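Long-range contacts in Amy13K (Eubacterium rectale DSM 17629, PDB 6B3P), which binds starch-derived malto-oligosaccharides through two family 26 carbohydrate-binding modules, probably helping this surface-anchored gut alpha-amylase hold its substrate: residues D14-Y20 with S58-D64; G32-T36 with T46-T50; N118-D124 with Q161-F167; K134-G138 with I166-N170. All coordinates share one frame. Residue numbers count along the deposited sequence, not the author numbering.

Contact 1. Residues D14-Y20 with S58-D64; sequences DVAAYIY and SLILNDD. With GLC (alpha-D-glucopyranose), chain C; GLC (alpha-D-glucopyranose), chain B.
Strands 16-20 and 58-62 of a CBM26 beta-sandwich pair antiparallel beneath a glucan site, their axes approaching to 4.7 Å with N-to-C directions 158° apart. A16/N62, Y18/I60 and Y20/S58 are the hydrogen-bonded pairs, each satisfied both ways: A16 N to N62 O 3.0 Å and N62 N to A16 O 3.1 Å; Y18 N to I60 O 2.9 Å and I60 N to Y18 O 2.8 Å; Y20 N to S58 O and S58 N to Y20 O, both 3.0 Å. A17/L61 and I19/L59 are non-hydrogen-bonded pairs, side chains on the face opposite Y18 and Y20. N62 OD1 accepts from D64 N at 2.7 Å, an Asx turn, while N62 ND2 donates to P31 O. D64 OD2 pairs with T34 OG1, Y20 OH with D72. With chi1 p, the Y20 ring lays one face on S58 CB, 3.6 Å from its centroid, the opposite toward C6 of the chain C glucose. Y18, chi1 t, joins its OH to O6 of that sugar at 2.5 Å.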
# COMPACT_ATOMS: atom_id res chain seq x y z
N ASP A 14 13.08 -7.90 13.82
CA ASP A 14 11.72 -8.14 14.31
C ASP A 14 11.25 -6.93 15.11
O ASP A 14 11.57 -6.79 16.29
CB ASP A 14 11.66 -9.41 15.16
CG ASP A 14 10.24 -9.77 15.57
OD1 ASP A 14 9.30 -9.30 14.90
OD2 ASP A 14 10.07 -10.52 16.55
N VAL A 15 10.50 -6.06 14.44
CA VAL A 15 10.07 -4.80 15.03
C VAL A 15 8.59 -4.55 14.79
O VAL A 15 8.00 -5.11 13.87
CB VAL A 15 10.88 -3.62 14.47
CG1 VAL A 15 12.31 -3.67 14.98
CG2 VAL A 15 10.85 -3.62 12.95
N ALA A 16 8.01 -3.70 15.62
CA ALA A 16 6.59 -3.39 15.54
C ALA A 16 6.34 -1.93 15.90
O ALA A 16 7.19 -1.27 16.51
CB ALA A 16 5.79 -4.31 16.46
N ALA A 17 5.17 -1.43 15.51
CA ALA A 17 4.75 -0.07 15.82
C ALA A 17 3.53 -0.11 16.74
O ALA A 17 2.49 -0.66 16.37
CB ALA A 17 4.44 0.71 14.55
N TYR A 18 3.68 0.46 17.93
CA TYR A 18 2.57 0.59 18.87
C TYR A 18 2.05 2.02 18.83
O TYR A 18 2.81 2.97 19.02
CB TYR A 18 3.01 0.21 20.29
CG TYR A 18 1.92 0.34 21.32
CD1 TYR A 18 0.87 -0.55 21.37
CD2 TYR A 18 1.96 1.36 22.27
CE1 TYR A 18 -0.13 -0.44 22.32
CE2 TYR A 18 0.97 1.49 23.22
CZ TYR A 18 -0.07 0.59 23.24
OH TYR A 18 -1.06 0.71 24.19
N ILE A 19 0.75 2.15 18.58
CA ILE A 19 0.12 3.45 18.40
C ILE A 19 -1.00 3.59 19.42
O ILE A 19 -1.78 2.65 19.61
CB ILE A 19 -0.42 3.62 16.97
CG1 ILE A 19 0.74 3.55 15.96
CG2 ILE A 19 -1.18 4.94 16.81
CD1 ILE A 19 0.31 3.38 14.52
N TYR A 20 -1.09 4.75 20.07
CA TYR A 20 -2.10 4.92 21.11
C TYR A 20 -2.58 6.35 21.32
O TYR A 20 -1.84 7.31 21.10
CB TYR A 20 -1.58 4.38 22.44
CG TYR A 20 -0.46 5.19 23.06
CD1 TYR A 20 -0.73 6.25 23.92
CD2 TYR A 20 0.87 4.89 22.81
CE1 TYR A 20 0.28 6.99 24.50
CE2 TYR A 20 1.90 5.62 23.38
CZ TYR A 20 1.59 6.67 24.23
OH TYR A 20 2.59 7.42 24.81
N SER A 58 0.25 8.85 19.58
CA SER A 58 1.63 8.63 19.96
C SER A 58 2.12 7.33 19.34
O SER A 58 1.34 6.38 19.21
CB SER A 58 1.78 8.58 21.48
OG SER A 58 1.45 9.83 22.06
N LEU A 59 3.39 7.30 18.97
CA LEU A 59 4.01 6.12 18.38
C LEU A 59 5.17 5.63 19.24
O LEU A 59 6.01 6.41 19.65
CB LEU A 59 4.50 6.43 16.96
CG LEU A 59 5.46 5.42 16.32
CD1 LEU A 59 4.75 4.11 15.99
CD2 LEU A 59 6.13 6.01 15.09
N ILE A 60 5.19 4.32 19.50
CA ILE A 60 6.34 3.68 20.12
C ILE A 60 6.84 2.56 19.21
O ILE A 60 6.16 1.55 19.02
CB ILE A 60 6.01 3.11 21.51
CG1 ILE A 60 5.67 4.25 22.48
CG2 ILE A 60 7.19 2.30 22.06
CD1 ILE A 60 5.15 3.78 23.82
N LEU A 61 8.03 2.77 18.65
CA LEU A 61 8.71 1.73 17.88
C LEU A 61 9.42 0.80 18.86
O LEU A 61 10.02 1.25 19.83
CB LEU A 61 9.69 2.36 16.89
CG LEU A 61 9.04 3.20 15.78
CD1 LEU A 61 10.08 4.10 15.12
CD2 LEU A 61 8.37 2.31 14.75
N ASN A 62 9.34 -0.50 18.59
CA ASN A 62 9.84 -1.51 19.53
C ASN A 62 10.29 -2.77 18.79
O ASN A 62 10.07 -2.89 17.59
CB ASN A 62 8.75 -1.85 20.55
CG ASN A 62 7.50 -2.43 19.91
OD1 ASN A 62 7.53 -3.54 19.37
ND2 ASN A 62 6.39 -1.69 19.98
N ASP A 63 10.92 -3.70 19.51
CA ASP A 63 11.38 -4.94 18.89
C ASP A 63 10.35 -6.06 19.04
O ASP A 63 10.70 -7.22 19.27
CB ASP A 63 12.74 -5.37 19.47
CG ASP A 63 12.70 -5.60 20.97
OD1 ASP A 63 11.62 -5.49 21.59
OD2 ASP A 63 13.77 -5.91 21.53
N ASP A 64 9.08 -5.70 18.90
CA ASP A 64 7.98 -6.66 18.79
C ASP A 64 7.84 -7.56 20.01
O ASP A 64 7.63 -8.77 19.88
CB ASP A 64 8.16 -7.51 17.53
CG ASP A 64 6.85 -8.09 17.01
OD1 ASP A 64 5.78 -7.74 17.55
OD2 ASP A 64 6.89 -8.87 16.04
C1 GLC C . 2.65 2.89 26.58
C2 GLC C . 3.26 4.15 27.13
C3 GLC C . 2.37 4.80 28.18
C4 GLC C . 0.94 4.92 27.66
C5 GLC C . 0.46 3.60 27.09
C6 GLC C . -0.94 3.64 26.49
O2 GLC C . 4.51 3.83 27.63
O3 GLC C . 2.88 6.03 28.57
O4 GLC C . 0.13 5.36 28.73
O5 GLC C . 1.36 3.17 26.11
O6 GLC C . -1.40 2.41 26.01
C1 GLC B . 4.17 -2.04 27.56
C2 GLC B . 5.16 -0.99 27.08
C3 GLC B . 4.65 0.38 27.50
C4 GLC B . 3.23 0.61 27.03
C5 GLC B . 2.34 -0.53 27.47
C6 GLC B . 0.94 -0.32 26.93
O2 GLC B . 6.45 -1.26 27.57
O3 GLC B . 5.47 1.38 26.97
O4 GLC B . 2.75 1.84 27.53
O5 GLC B . 2.89 -1.73 27.02
O6 GLC B . 0.07 -1.40 27.13
O HOH W 1 -1.20 9.67 22.59

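Contact 2. Residues G32-T36 with T46-T50; sequences GKTMT and TMHLT. With FMT (formic acid), chain S.
Two backbone hydrogen bonds fix the register of this hairpin: T36 N donates to T46 O at 2.9 Å and T46 N to T36 O at 2.7 Å, making T36/T46 an antiparallel hydrogen-bonded pair with CA atoms 5.2 Å apart. From there the chains splay, the directions of residues 33-36 and 46-49 lying 141° apart. K33 spans the widening gap: all four chi angles are t, and the extended side chain brings NZ to 2.7 Å from H48 O. A formic acid molecule, probably from the crystallisation liquor, sits beside it, with its O1 accepting from H48 N at 2.7 Å and weakly from K33 NZ at 3.1 Å. Nearer the paired end, a water donates to T34 O at 2.6 Å and lies 2.6 Å from T36 OG1.

Between these polar links is sulfur-rich packing. M47, with chi1, chi2 and chi3 all p, folds so that its CE lies 3.9 Å from K33 CB, and its CG meets M35 CE at 3.9 Å. M35 and M47 also touch I5 of strand 2-8, so they belong to the sandwich interior, whereas the T36 and T46 side chains share the other face. L49 CD1 meets K33 CD at 4.2 Å. Where the strands part, a lysine side chain, a water and a small acid thus meet backbone groups that direct pairing between these two segments leaves unmatched.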
# COMPACT_ATOMS: atom_id res chain seq x y z
N GLY A 32 1.92 -3.95 19.45
CA GLY A 32 1.36 -3.28 18.29
C GLY A 32 1.46 -4.12 17.04
O GLY A 32 1.39 -5.35 17.10
N LYS A 33 1.62 -3.46 15.89
CA LYS A 33 1.62 -4.14 14.60
C LYS A 33 3.03 -4.37 14.07
O LYS A 33 3.83 -3.44 13.95
CB LYS A 33 0.82 -3.35 13.58
CG LYS A 33 0.62 -4.08 12.27
CD LYS A 33 -0.38 -3.38 11.38
CE LYS A 33 -0.65 -4.19 10.12
NZ LYS A 33 -1.56 -3.47 9.18
N THR A 34 3.33 -5.63 13.74
CA THR A 34 4.63 -6.00 13.20
C THR A 34 4.88 -5.30 11.87
O THR A 34 3.99 -5.24 11.01
CB THR A 34 4.75 -7.52 12.99
OG1 THR A 34 4.51 -8.20 14.23
CG2 THR A 34 6.15 -7.90 12.48
N MET A 35 6.08 -4.75 11.71
CA MET A 35 6.47 -4.07 10.49
C MET A 35 7.21 -5.04 9.57
O MET A 35 8.13 -5.74 10.00
CB MET A 35 7.34 -2.85 10.81
CG MET A 35 6.73 -1.95 11.87
SD MET A 35 7.74 -0.52 12.27
CE MET A 35 7.49 0.50 10.82
N THR A 36 6.81 -5.07 8.31
CA THR A 36 7.36 -6.01 7.34
C THR A 36 8.53 -5.39 6.59
O THR A 36 8.54 -4.19 6.33
CB THR A 36 6.28 -6.46 6.32
OG1 THR A 36 5.14 -6.96 7.02
CG2 THR A 36 6.82 -7.55 5.39
N THR A 46 8.24 -1.62 7.22
CA THR A 46 7.07 -0.81 6.90
C THR A 46 5.79 -1.42 7.45
O THR A 46 5.60 -2.63 7.39
CB THR A 46 6.92 -0.63 5.37
OG1 THR A 46 8.07 0.03 4.84
CG2 THR A 46 5.67 0.18 5.03
N MET A 47 4.92 -0.57 7.99
CA MET A 47 3.57 -0.97 8.37
C MET A 47 2.55 0.01 7.82
O MET A 47 2.83 1.21 7.71
CB MET A 47 3.43 -1.08 9.89
CG MET A 47 3.60 0.24 10.65
SD MET A 47 2.07 1.18 10.82
CE MET A 47 1.19 0.22 12.05
N HIS A 48 1.39 -0.51 7.46
CA HIS A 48 0.27 0.31 7.02
C HIS A 48 -0.88 0.17 8.00
O HIS A 48 -1.02 -0.87 8.65
CB HIS A 48 -0.18 -0.09 5.61
CG HIS A 48 0.83 0.18 4.55
ND1 HIS A 48 0.83 1.34 3.79
CD2 HIS A 48 1.89 -0.54 4.13
CE1 HIS A 48 1.84 1.30 2.95
NE2 HIS A 48 2.50 0.17 3.13
N LEU A 49 -1.70 1.20 8.09
CA LEU A 49 -2.82 1.20 9.02
C LEU A 49 -3.88 2.20 8.61
O LEU A 49 -3.57 3.25 8.04
CB LEU A 49 -2.33 1.51 10.44
CG LEU A 49 -3.27 1.13 11.59
CD1 LEU A 49 -3.29 -0.38 11.79
CD2 LEU A 49 -2.86 1.83 12.87
N THR A 50 -5.13 1.86 8.90
CA THR A 50 -6.23 2.80 8.80
C THR A 50 -6.53 3.27 10.21
O THR A 50 -6.76 2.45 11.10
CB THR A 50 -7.50 2.17 8.19
OG1 THR A 50 -7.21 1.69 6.87
CG2 THR A 50 -8.64 3.19 8.13
C FMT S . 1.46 -3.91 6.75
O1 FMT S . 1.15 -3.16 7.66
O2 FMT S . 1.40 -3.55 5.58
O HOH W 2 3.71 -5.37 8.46

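Contact 3. Residues N118-D124 with Q161-F167; sequences NYMWGAD and QNFSCIF. With GLC (alpha-D-glucopyranose), chain D; GLC (alpha-D-glucopyranose), chain E.
W121 and S164 interlock in this antiparallel pairing: with W121 chi1 p, the indole lies back across the neighbouring strand and S164 CB fills the hollow beneath it, 3.6 Å from the six-membered-ring centroid, over its face. I166 CD1 fits beside the same indole, 3.7 Å from W121 CZ3. The axes of strands 118-121 and 163-167 approach to 4.5 Å, their N-to-C directions 162° apart, with Y119/I166 and W121/S164 as hydrogen-bonded pairs (Y119 N to I166 O 2.8 Å; W121 N to S164 O 3.0 Å). The tryptophan's opposite face receives the chain D glucose, hydrogen-bonded through O6 to Y119 OH (2.7 Å), an aromatic platform in a CBM26 module. On the sheet's other side M120 CG packs 3.7 Å from F163 CD2, and N118 ND2 sits over the F167 ring while N118 OD1 is hydrogen-bonded to Y155 OH. Q161 NE2 donates to G122 O at 2.9 Å. F163, C165 and F167 continue this face toward strands 101-108 and 178-180, while M120 meets Y155 of strand 150-157.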
# COMPACT_ATOMS: atom_id res chain seq x y z
N ASN A 118 -3.98 -5.06 -18.05
CA ASN A 118 -4.26 -3.83 -17.32
C ASN A 118 -4.00 -2.62 -18.19
O ASN A 118 -2.89 -2.44 -18.70
CB ASN A 118 -3.43 -3.75 -16.04
CG ASN A 118 -3.77 -2.52 -15.21
OD1 ASN A 118 -3.16 -1.47 -15.35
ND2 ASN A 118 -4.77 -2.66 -14.35
N TYR A 119 -5.02 -1.79 -18.35
CA TYR A 119 -4.91 -0.55 -19.11
C TYR A 119 -4.85 0.62 -18.13
O TYR A 119 -5.66 0.69 -17.21
CB TYR A 119 -6.10 -0.41 -20.06
CG TYR A 119 -6.15 0.91 -20.78
CD1 TYR A 119 -5.36 1.15 -21.90
CD2 TYR A 119 -6.99 1.92 -20.35
CE1 TYR A 119 -5.40 2.35 -22.56
CE2 TYR A 119 -7.04 3.14 -21.01
CZ TYR A 119 -6.24 3.35 -22.11
OH TYR A 119 -6.28 4.55 -22.78
N MET A 120 -3.88 1.51 -18.34
CA MET A 120 -3.60 2.58 -17.37
C MET A 120 -3.45 3.94 -18.03
O MET A 120 -2.87 4.06 -19.12
CB MET A 120 -2.32 2.24 -16.59
CG MET A 120 -2.02 3.17 -15.43
SD MET A 120 -1.20 4.70 -15.90
CE MET A 120 0.41 4.10 -16.41
N TRP A 121 -3.96 4.98 -17.36
CA TRP A 121 -3.78 6.35 -17.82
C TRP A 121 -3.79 7.33 -16.64
O TRP A 121 -4.32 7.03 -15.57
CB TRP A 121 -4.88 6.73 -18.82
CG TRP A 121 -6.25 6.95 -18.22
CD1 TRP A 121 -6.85 8.15 -17.97
CD2 TRP A 121 -7.18 5.94 -17.82
NE1 TRP A 121 -8.10 7.95 -17.43
CE2 TRP A 121 -8.33 6.60 -17.33
CE3 TRP A 121 -7.17 4.54 -17.83
CZ2 TRP A 121 -9.44 5.91 -16.85
CZ3 TRP A 121 -8.27 3.86 -17.35
CH2 TRP A 121 -9.39 4.55 -16.87
N GLY A 122 -3.17 8.49 -16.85
CA GLY A 122 -3.19 9.56 -15.88
C GLY A 122 -1.96 9.65 -15.00
O GLY A 122 -1.86 10.55 -14.16
N ALA A 123 -1.02 8.72 -15.17
CA ALA A 123 0.17 8.68 -14.33
C ALA A 123 1.23 9.67 -14.81
O ALA A 123 1.14 10.21 -15.91
CB ALA A 123 0.74 7.27 -14.29
N ASP A 124 2.24 9.89 -13.98
CA ASP A 124 3.36 10.76 -14.34
C ASP A 124 4.18 10.13 -15.46
O ASP A 124 4.17 8.91 -15.64
CB ASP A 124 4.24 11.03 -13.11
CG ASP A 124 5.46 11.88 -13.44
OD1 ASP A 124 5.29 13.09 -13.68
OD2 ASP A 124 6.58 11.33 -13.44
N GLN A 161 1.57 10.66 -7.78
CA GLN A 161 0.49 11.05 -8.68
C GLN A 161 -0.60 9.99 -8.76
O GLN A 161 -0.32 8.82 -9.04
CB GLN A 161 1.03 11.34 -10.08
CG GLN A 161 0.02 12.00 -11.00
CD GLN A 161 0.67 12.74 -12.16
OE1 GLN A 161 1.61 13.51 -11.96
NE2 GLN A 161 0.17 12.50 -13.37
N ASN A 162 -1.84 10.41 -8.52
CA ASN A 162 -2.98 9.53 -8.70
C ASN A 162 -3.13 9.18 -10.17
O ASN A 162 -2.69 9.92 -11.05
CB ASN A 162 -4.27 10.19 -8.18
CG ASN A 162 -4.22 10.46 -6.69
OD1 ASN A 162 -3.41 9.89 -5.96
ND2 ASN A 162 -5.10 11.35 -6.23
N PHE A 163 -3.75 8.04 -10.44
CA PHE A 163 -4.00 7.61 -11.81
C PHE A 163 -5.21 6.68 -11.83
O PHE A 163 -5.82 6.43 -10.80
CB PHE A 163 -2.77 6.92 -12.40
CG PHE A 163 -2.32 5.72 -11.63
CD1 PHE A 163 -1.51 5.85 -10.52
CD2 PHE A 163 -2.70 4.44 -12.02
CE1 PHE A 163 -1.09 4.74 -9.81
CE2 PHE A 163 -2.28 3.33 -11.32
CZ PHE A 163 -1.47 3.48 -10.21
N SER A 164 -5.54 6.19 -13.02
CA SER A 164 -6.67 5.29 -13.19
C SER A 164 -6.25 4.08 -14.00
O SER A 164 -5.30 4.15 -14.77
CB SER A 164 -7.83 6.01 -13.88
OG SER A 164 -8.16 7.21 -13.21
N CYS A 165 -6.96 2.97 -13.82
CA CYS A 165 -6.68 1.78 -14.61
C CYS A 165 -7.91 0.89 -14.75
O CYS A 165 -8.91 1.06 -14.06
CB CYS A 165 -5.53 0.98 -14.00
SG CYS A 165 -5.91 0.21 -12.42
N ILE A 166 -7.81 -0.06 -15.68
CA ILE A 166 -8.89 -1.00 -15.96
C ILE A 166 -8.31 -2.39 -16.19
O ILE A 166 -7.34 -2.54 -16.94
CB ILE A 166 -9.70 -0.58 -17.21
CG1 ILE A 166 -10.41 0.75 -16.98
CG2 ILE A 166 -10.72 -1.66 -17.60
CD1 ILE A 166 -10.91 1.39 -18.25
N PHE A 167 -8.89 -3.40 -15.55
CA PHE A 167 -8.52 -4.78 -15.81
C PHE A 167 -9.47 -5.36 -16.85
O PHE A 167 -10.66 -5.06 -16.82
CB PHE A 167 -8.55 -5.62 -14.52
CG PHE A 167 -7.47 -5.25 -13.54
CD1 PHE A 167 -6.20 -5.79 -13.66
CD2 PHE A 167 -7.72 -4.37 -12.50
CE1 PHE A 167 -5.20 -5.46 -12.75
CE2 PHE A 167 -6.73 -4.04 -11.59
CZ PHE A 167 -5.47 -4.59 -11.72
C1 GLC D . -10.94 4.16 -20.75
C2 GLC D . -12.00 4.69 -19.82
C3 GLC D . -12.35 6.11 -20.18
C4 GLC D . -11.11 6.96 -20.26
C5 GLC D . -10.13 6.33 -21.22
C6 GLC D . -8.86 7.15 -21.32
O2 GLC D . -13.12 3.85 -19.85
O3 GLC D . -13.20 6.65 -19.22
O4 GLC D . -11.46 8.29 -20.61
O5 GLC D . -9.84 5.03 -20.78
O6 GLC D . -7.95 6.64 -22.27
C1 GLC E . -11.54 0.80 -24.71
C2 GLC E . -12.21 0.59 -23.36
C3 GLC E . -12.48 1.88 -22.65
C4 GLC E . -11.23 2.69 -22.59
C5 GLC E . -10.65 2.88 -23.98
C6 GLC E . -9.36 3.65 -23.96
O1 GLC E . -12.44 1.31 -25.69
O2 GLC E . -13.42 -0.08 -23.50
O3 GLC E . -12.92 1.64 -21.33
O4 GLC E . -11.54 3.93 -22.01
O5 GLC E . -10.41 1.63 -24.54
O6 GLC E . -8.92 3.99 -25.24
O HOH W 3 3.48 15.01 -13.19

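Contact 4. Residues K134-G138 with I166-N170; sequences KEWPG and IFNNN. With GLC (alpha-D-glucopyranose), chain E; GLC (alpha-D-glucopyranose), chain D; EDO (1,2-ethanediol), chain G.
W136 takes chi1 t and chi2 -98°, which carries its indole over N168: ND2 of N168 lies against one ring face, 3.3 Å from W136 CH2, while I166 CG2 approaches the ring edge, 3.7 Å from that CH2. N168, chi1 p and chi2 82°, directs that amide to P137 O, an N-H...O bond of 3.1 Å at 173°. Its OD1 accepts from N170 N at 2.9 Å, closing an Asx turn as strand 163-168 runs out. The peptide between W136 and P137 is cis, and P137 CG rests 3.5 Å from N170 CG. In this CBM26 module the loop presents W136 as one wall of the glucan site: the chain E glucose lies over the indole face opposite N168, its O5 3.4 Å from W136 CD2. I166, chi1 m and chi2 t, reaches CD1 to 3.7 Å from O3 of that sugar and from O2 of the chain D glucose. W136 NE1 donates at 3.0 Å to O1 of an ethanediol, probably from the crystallisation liquor.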
# COMPACT_ATOMS: atom_id res chain seq x y z
N LYS A 134 0.89 1.98 -23.57
CA LYS A 134 0.14 0.99 -24.34
C LYS A 134 -1.33 1.37 -24.48
O LYS A 134 -2.00 1.66 -23.49
CB LYS A 134 0.25 -0.40 -23.69
CG LYS A 134 1.64 -1.01 -23.82
CD LYS A 134 1.68 -2.45 -23.35
CE LYS A 134 3.08 -3.01 -23.50
NZ LYS A 134 3.22 -4.39 -22.97
N GLU A 135 -1.82 1.34 -25.71
CA GLU A 135 -3.23 1.59 -25.99
C GLU A 135 -4.02 0.36 -25.58
O GLU A 135 -3.44 -0.69 -25.31
CB GLU A 135 -3.44 1.92 -27.47
CG GLU A 135 -2.77 3.21 -27.90
CD GLU A 135 -2.97 3.50 -29.38
OE1 GLU A 135 -3.78 2.80 -30.02
OE2 GLU A 135 -2.31 4.42 -29.89
N TRP A 136 -5.34 0.49 -25.54
CA TRP A 136 -6.22 -0.63 -25.19
C TRP A 136 -5.82 -1.88 -25.98
O TRP A 136 -5.55 -1.78 -27.18
CB TRP A 136 -7.68 -0.26 -25.47
CG TRP A 136 -8.65 -1.26 -24.95
CD1 TRP A 136 -9.25 -2.26 -25.66
CD2 TRP A 136 -9.13 -1.37 -23.61
NE1 TRP A 136 -10.08 -2.99 -24.83
CE2 TRP A 136 -10.02 -2.46 -23.57
CE3 TRP A 136 -8.89 -0.65 -22.43
CZ2 TRP A 136 -10.68 -2.84 -22.40
CZ3 TRP A 136 -9.54 -1.03 -21.28
CH2 TRP A 136 -10.42 -2.12 -21.27
N PRO A 137 -5.79 -3.06 -25.33
CA PRO A 137 -6.22 -3.43 -23.98
C PRO A 137 -5.20 -3.15 -22.88
O PRO A 137 -5.41 -3.55 -21.73
CB PRO A 137 -6.45 -4.94 -24.12
CG PRO A 137 -5.37 -5.36 -25.05
CD PRO A 137 -5.19 -4.21 -26.03
N GLY A 138 -4.11 -2.47 -23.22
CA GLY A 138 -3.05 -2.20 -22.26
C GLY A 138 -1.98 -3.28 -22.28
O GLY A 138 -1.71 -3.88 -23.32
N ILE A 166 -7.81 -0.06 -15.68
CA ILE A 166 -8.89 -1.00 -15.96
C ILE A 166 -8.31 -2.39 -16.19
O ILE A 166 -7.34 -2.54 -16.94
CB ILE A 166 -9.70 -0.58 -17.21
CG1 ILE A 166 -10.41 0.75 -16.98
CG2 ILE A 166 -10.72 -1.66 -17.60
CD1 ILE A 166 -10.91 1.39 -18.25
N PHE A 167 -8.89 -3.40 -15.55
CA PHE A 167 -8.52 -4.78 -15.81
C PHE A 167 -9.47 -5.36 -16.85
O PHE A 167 -10.66 -5.06 -16.82
CB PHE A 167 -8.55 -5.62 -14.52
CG PHE A 167 -7.47 -5.25 -13.54
CD1 PHE A 167 -6.20 -5.79 -13.66
CD2 PHE A 167 -7.72 -4.37 -12.50
CE1 PHE A 167 -5.20 -5.46 -12.75
CE2 PHE A 167 -6.73 -4.04 -11.59
CZ PHE A 167 -5.47 -4.59 -11.72
N ASN A 168 -8.95 -6.17 -17.77
CA ASN A 168 -9.77 -6.72 -18.85
C ASN A 168 -9.13 -7.96 -19.47
O ASN A 168 -8.00 -8.31 -19.15
CB ASN A 168 -10.00 -5.66 -19.93
CG ASN A 168 -8.73 -5.32 -20.69
OD1 ASN A 168 -8.33 -6.03 -21.61
ND2 ASN A 168 -8.10 -4.21 -20.31
N ASN A 169 -9.88 -8.62 -20.36
CA ASN A 169 -9.39 -9.81 -21.06
C ASN A 169 -9.25 -9.60 -22.56
O ASN A 169 -9.00 -10.55 -23.30
CB ASN A 169 -10.31 -11.00 -20.79
CG ASN A 169 -11.73 -10.78 -21.28
OD1 ASN A 169 -12.05 -9.76 -21.89
ND2 ASN A 169 -12.60 -11.75 -21.01
N ASN A 170 -9.39 -8.35 -23.01
CA ASN A 170 -9.36 -8.02 -24.43
C ASN A 170 -10.38 -8.84 -25.21
O ASN A 170 -10.10 -9.30 -26.32
CB ASN A 170 -7.96 -8.26 -24.99
CG ASN A 170 -7.75 -7.59 -26.34
OD1 ASN A 170 -8.48 -6.67 -26.71
ND2 ASN A 170 -6.75 -8.06 -27.09
C1 GLC E . -11.54 0.80 -24.71
C2 GLC E . -12.21 0.59 -23.36
C3 GLC E . -12.48 1.88 -22.65
C4 GLC E . -11.23 2.69 -22.59
C5 GLC E . -10.65 2.88 -23.98
C6 GLC E . -9.36 3.65 -23.96
O1 GLC E . -12.44 1.31 -25.69
O2 GLC E . -13.42 -0.08 -23.50
O3 GLC E . -12.92 1.64 -21.33
O4 GLC E . -11.54 3.93 -22.01
O5 GLC E . -10.41 1.63 -24.54
O6 GLC E . -8.92 3.99 -25.24
C1 GLC D . -10.94 4.16 -20.75
C2 GLC D . -12.00 4.69 -19.82
C3 GLC D . -12.35 6.11 -20.18
C4 GLC D . -11.11 6.96 -20.26
C5 GLC D . -10.13 6.33 -21.22
C6 GLC D . -8.86 7.15 -21.32
O2 GLC D . -13.12 3.85 -19.85
O3 GLC D . -13.20 6.65 -19.22
O4 GLC D . -11.46 8.29 -20.61
O5 GLC D . -9.84 5.03 -20.78
O6 GLC D . -7.95 6.64 -22.27
C1 EDO G . -12.68 -5.12 -25.21
O1 EDO G . -11.39 -5.64 -25.58
C2 EDO G . -12.95 -5.41 -23.74
O2 EDO G . -12.06 -6.43 -23.27

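Overall arrangement
From the N terminus, contact 1 closes the first long loop by joining strands 16-20 and 57-62. Contact 2, the hairpin 33-37/44-50, falls wholly within that loop and shares its sheet: strands 16-20 and 33-37 are neighbours, and A17 N meets K33 O at 2.9 Å. The second CBM26 module follows in series. Contact 3 closes the loop from strand 116-121 to 163-168; contact 4 starts inside this loop, at 134-138, and ends on the same strand, sharing I166 and F167. Both touch the same two glucose units. Contacts 1 and 3, in different modules, have centres about 34 Å apart and lie on opposite sides of the chain's centre, each at its own glucan site.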